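Local coordinates for protein 1-Pyrroline-5-Carboxylate reductase (Streptococcus pyogenes, PDB 2AMF) that probably catalyses the last step of proline biosynthesis, the NAD(P)H-dependent reduction of 1-pyrroline-5-carboxylate to L-proline, at residues E[87-92]-E[109-114]. Sequence-based numbering, arbitrary orientation.
Sequences ISMAAG and LRIMPN. With NA (sodium ion), chain R; PRO (proline), chain S.
Ser88 holds the strand of Leu109 and Ile111 through both of its backbone polar atoms. Its N donates to Leu109 O at 2.9 Å, and its O accepts from Ile111 N at 2.8 Å with an almost straight N-H...O angle of 173°. This is the parallel ladder between strands 86-88 and 108-112, linked by helix 95-102 in a beta-alpha-beta unit of the Rossmann-type domain. The bridges end at Ser88 and Arg110; Met89 still lies beside Ile111, and the chains separate beyond it. Ser88 OG, swung anti to its own N (chi1 167°), accepts from Ala90 N, closing an ST turn where the strand gives way to the loop.

Two waters link the segments beyond the ladder. One donates to Ala90 O (2.6 Å) and to Ile111 O and accepts from Arg110 NE, so a single molecule bridges all three. A second accepts from Gly92 N at 2.9 Å and, weakly, from Arg110 NH2; both waters lie in the guanidinium plane at its edge. The bend of the arginine chain at chi3 (81°) brings the group beside 90-92, while NH1 forms a salt bridge with Glu155. Gly92 O binds a sodium ion at 2.4 Å, together with waters and the C-terminal carbonyls of Ala256, Lys257 and Leu259.

On the face carrying Ile87 and Leu109, Ile87 CG2 meets Ile111 CG1 at 3.8 Å, and Met89 CB packs against the same CG1. Met112, folded back at chi2 and chi3, lays CE over Ala91 CA, 3.7 Å away. Ala91 contributes to the NADP(+) site, and a bound proline places its O 2.6 Å from Pro113 O. Direct bonds thus serve the paired strands, whereas beside the cofactor and proline sites waters held by Arg110 serve Ala90 O, Ile111 O and Gly92 N, and sodium takes Gly92 O.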
ATOM      1  N   ILE E  87      25.750   6.263  39.542  1.00 31.66           N
ATOM      2  CA  ILE E  87      24.447   6.011  38.921  1.00 30.80           C
ATOM      3  C   ILE E  87      24.459   6.574  37.516  1.00 30.40           C
ATOM      4  O   ILE E  87      24.699   7.769  37.320  1.00 30.39           O
ATOM      5  CB  ILE E  87      23.296   6.698  39.700  1.00 31.08           C
ATOM      6  CG1 ILE E  87      23.226   6.177  41.142  1.00 31.21           C
ATOM      7  CG2 ILE E  87      21.946   6.551  38.969  1.00 29.54           C
ATOM      8  CD1 ILE E  87      22.687   7.208  42.119  1.00 31.84           C
ATOM      9  N   SER E  88      24.195   5.706  36.544  1.00 30.06           N
ATOM     10  CA  SER E  88      24.015   6.110  35.148  1.00 29.76           C
ATOM     11  C   SER E  88      22.522   6.155  34.795  1.00 29.64           C
ATOM     12  O   SER E  88      21.756   5.268  35.192  1.00 29.41           O
ATOM     13  CB  SER E  88      24.748   5.139  34.212  1.00 29.74           C
ATOM     14  OG  SER E  88      24.369   5.318  32.846  1.00 28.57           O
ATOM     15  N   MET E  89      22.118   7.174  34.039  1.00 29.57           N
ATOM     16  CA  MET E  89      20.727   7.249  33.554  1.00 30.30           C
ATOM     17  C   MET E  89      20.618   6.992  32.034  1.00 30.67           C
ATOM     18  O   MET E  89      19.551   7.148  31.437  1.00 29.85           O
ATOM     19  CB  MET E  89      20.064   8.571  33.968  1.00 29.87           C
ATOM     20  CG  MET E  89      20.484   9.844  33.185  1.00 30.37           C
ATOM     21  SD  MET E  89      19.705  11.401  33.792  1.00 27.28           S
ATOM     22  CE  MET E  89      20.117  11.242  35.518  1.00 27.96           C
ATOM     23  N   ALA E  90      21.727   6.551  31.444  1.00 30.74           N
ATOM     24  CA  ALA E  90      21.855   6.456  29.996  1.00 31.26           C
ATOM     25  C   ALA E  90      21.152   5.233  29.429  1.00 31.47           C
ATOM     26  O   ALA E  90      21.230   4.141  29.991  1.00 31.22           O
ATOM     27  CB  ALA E  90      23.322   6.464  29.584  1.00 31.17           C
ATOM     28  N   ALA E  91      20.451   5.456  28.315  1.00 32.08           N
ATOM     29  CA  ALA E  91      19.797   4.408  27.571  1.00 32.25           C
ATOM     30  C   ALA E  91      20.845   3.581  26.875  1.00 32.46           C
ATOM     31  O   ALA E  91      21.797   4.125  26.304  1.00 32.39           O
ATOM     32  CB  ALA E  91      18.851   5.011  26.534  1.00 32.27           C
ATOM     33  N   GLY E  92      20.646   2.268  26.917  1.00 32.76           N
ATOM     34  CA  GLY E  92      21.416   1.328  26.118  1.00 32.68           C
ATOM     35  C   GLY E  92      22.823   0.969  26.565  1.00 33.00           C
ATOM     36  O   GLY E  92      23.537   0.283  25.838  1.00 33.32           O
ATOM     37  N   LEU E 109      25.090   1.569  39.481  1.00 30.43           N
ATOM     38  CA  LEU E 109      23.644   1.428  39.386  1.00 30.06           C
ATOM     39  C   LEU E 109      23.126   2.041  38.113  1.00 29.55           C
ATOM     40  O   LEU E 109      23.682   3.015  37.601  1.00 29.40           O
ATOM     41  CB  LEU E 109      22.932   2.058  40.594  1.00 29.51           C
ATOM     42  CG  LEU E 109      23.365   1.483  41.953  1.00 29.47           C
ATOM     43  CD1 LEU E 109      24.368   2.419  42.629  1.00 29.95           C
ATOM     44  CD2 LEU E 109      22.181   1.273  42.860  1.00 30.13           C
ATOM     45  N   ARG E 110      22.064   1.458  37.579  1.00 28.85           N
ATOM     46  CA  ARG E 110      21.398   2.093  36.452  1.00 28.97           C
ATOM     47  C   ARG E 110      20.014   2.554  36.820  1.00 28.12           C
ATOM     48  O   ARG E 110      19.280   1.846  37.509  1.00 28.49           O
ATOM     49  CB  ARG E 110      21.297   1.140  35.272  1.00 28.99           C
ATOM     50  CG  ARG E 110      22.483   1.168  34.386  1.00 29.51           C
ATOM     51  CD  ARG E 110      22.249   0.219  33.227  1.00 30.67           C
ATOM     52  NE  ARG E 110      21.426   0.790  32.152  1.00 29.81           N
ATOM     53  CZ  ARG E 110      20.991   0.090  31.102  1.00 31.15           C
ATOM     54  NH1 ARG E 110      21.291  -1.206  30.985  1.00 30.45           N
ATOM     55  NH2 ARG E 110      20.263   0.678  30.158  1.00 31.32           N
ATOM     56  N   ILE E 111      19.656   3.738  36.344  1.00 27.53           N
ATOM     57  CA  ILE E 111      18.262   4.171  36.395  1.00 26.81           C
ATOM     58  C   ILE E 111      17.725   4.511  34.999  1.00 26.81           C
ATOM     59  O   ILE E 111      18.492   4.844  34.074  1.00 26.47           O
ATOM     60  CB  ILE E 111      18.029   5.349  37.387  1.00 26.60           C
ATOM     61  CG1 ILE E 111      18.739   6.629  36.922  1.00 26.53           C
ATOM     62  CG2 ILE E 111      18.397   4.947  38.825  1.00 25.52           C
ATOM     63  CD1 ILE E 111      18.371   7.877  37.773  1.00 25.91           C
ATOM     64  N   MET E 112      16.415   4.400  34.840  1.00 25.91           N
ATOM     65  CA  MET E 112      15.775   4.885  33.629  1.00 26.26           C
ATOM     66  C   MET E 112      14.564   5.684  34.048  1.00 26.40           C
ATOM     67  O   MET E 112      13.516   5.115  34.340  1.00 26.29           O
ATOM     68  CB  MET E 112      15.405   3.754  32.635  1.00 25.77           C
ATOM     69  CG  MET E 112      14.732   4.249  31.274  1.00 23.42           C
ATOM     70  SD  MET E 112      15.522   5.687  30.508  1.00 15.64           S
ATOM     71  CE  MET E 112      17.126   5.000  30.119  1.00 20.80           C
ATOM     72  N   PRO E 113      14.738   7.011  34.138  1.00 26.76           N
ATOM     73  CA  PRO E 113      13.692   7.970  34.520  1.00 27.12           C
ATOM     74  C   PRO E 113      12.968   8.501  33.267  1.00 27.55           C
ATOM     75  O   PRO E 113      13.292   8.101  32.138  1.00 27.73           O
ATOM     76  CB  PRO E 113      14.492   9.091  35.217  1.00 26.58           C
ATOM     77  CG  PRO E 113      15.839   9.092  34.438  1.00 26.11           C
ATOM     78  CD  PRO E 113      16.039   7.674  33.897  1.00 26.80           C
ATOM     79  N   ASN E 114      11.973   9.354  33.472  1.00 27.40           N
ATOM     80  CA  ASN E 114      11.353  10.051  32.362  1.00 27.63           C
ATOM     81  C   ASN E 114      11.086  11.496  32.765  1.00 28.15           C
ATOM     82  O   ASN E 114      11.251  11.865  33.933  1.00 28.36           O
ATOM     83  CB  ASN E 114      10.098   9.326  31.831  1.00 27.15           C
ATOM     84  CG  ASN E 114       8.964   9.291  32.831  1.00 25.89           C
ATOM     85  OD1 ASN E 114       8.780  10.222  33.591  1.00 28.00           O
ATOM     86  ND2 ASN E 114       8.211   8.210  32.845  1.00 22.70           N
TER
HETATM   87 NA    NA R 854      22.934  -0.841  23.787  1.00 32.30          NA
HETATM   88  N   PRO S4244      14.018  11.761  29.182  1.00 52.23           N
HETATM   89  CA  PRO S4244      15.198  10.987  28.815  1.00 52.62           C
HETATM   90  C   PRO S4244      15.710   9.889  29.780  1.00 52.55           C
HETATM   91  O   PRO S4244      14.962   9.122  30.384  1.00 51.71           O
HETATM   92  CB  PRO S4244      16.235  12.079  28.508  1.00 52.43           C
HETATM   93  CG  PRO S4244      15.364  13.221  27.908  1.00 52.20           C
HETATM   94  CD  PRO S4244      13.894  12.924  28.294  1.00 52.28           C
HETATM   95  OXT PRO S4244      16.916   9.708  29.956  1.00 53.20           O
HETATM   96  O   HOH W   1      20.059   3.374  32.231  1.00 25.26           O
HETATM   97  O   HOH W   2      18.270   1.144  28.106  1.00 27.60           O
HETATM   98  O   HOH W   3      21.549  -2.357  24.999  1.00 29.12           O
HETATM   99  O   HOH W   4      24.669  -2.797  23.847  1.00 29.58           O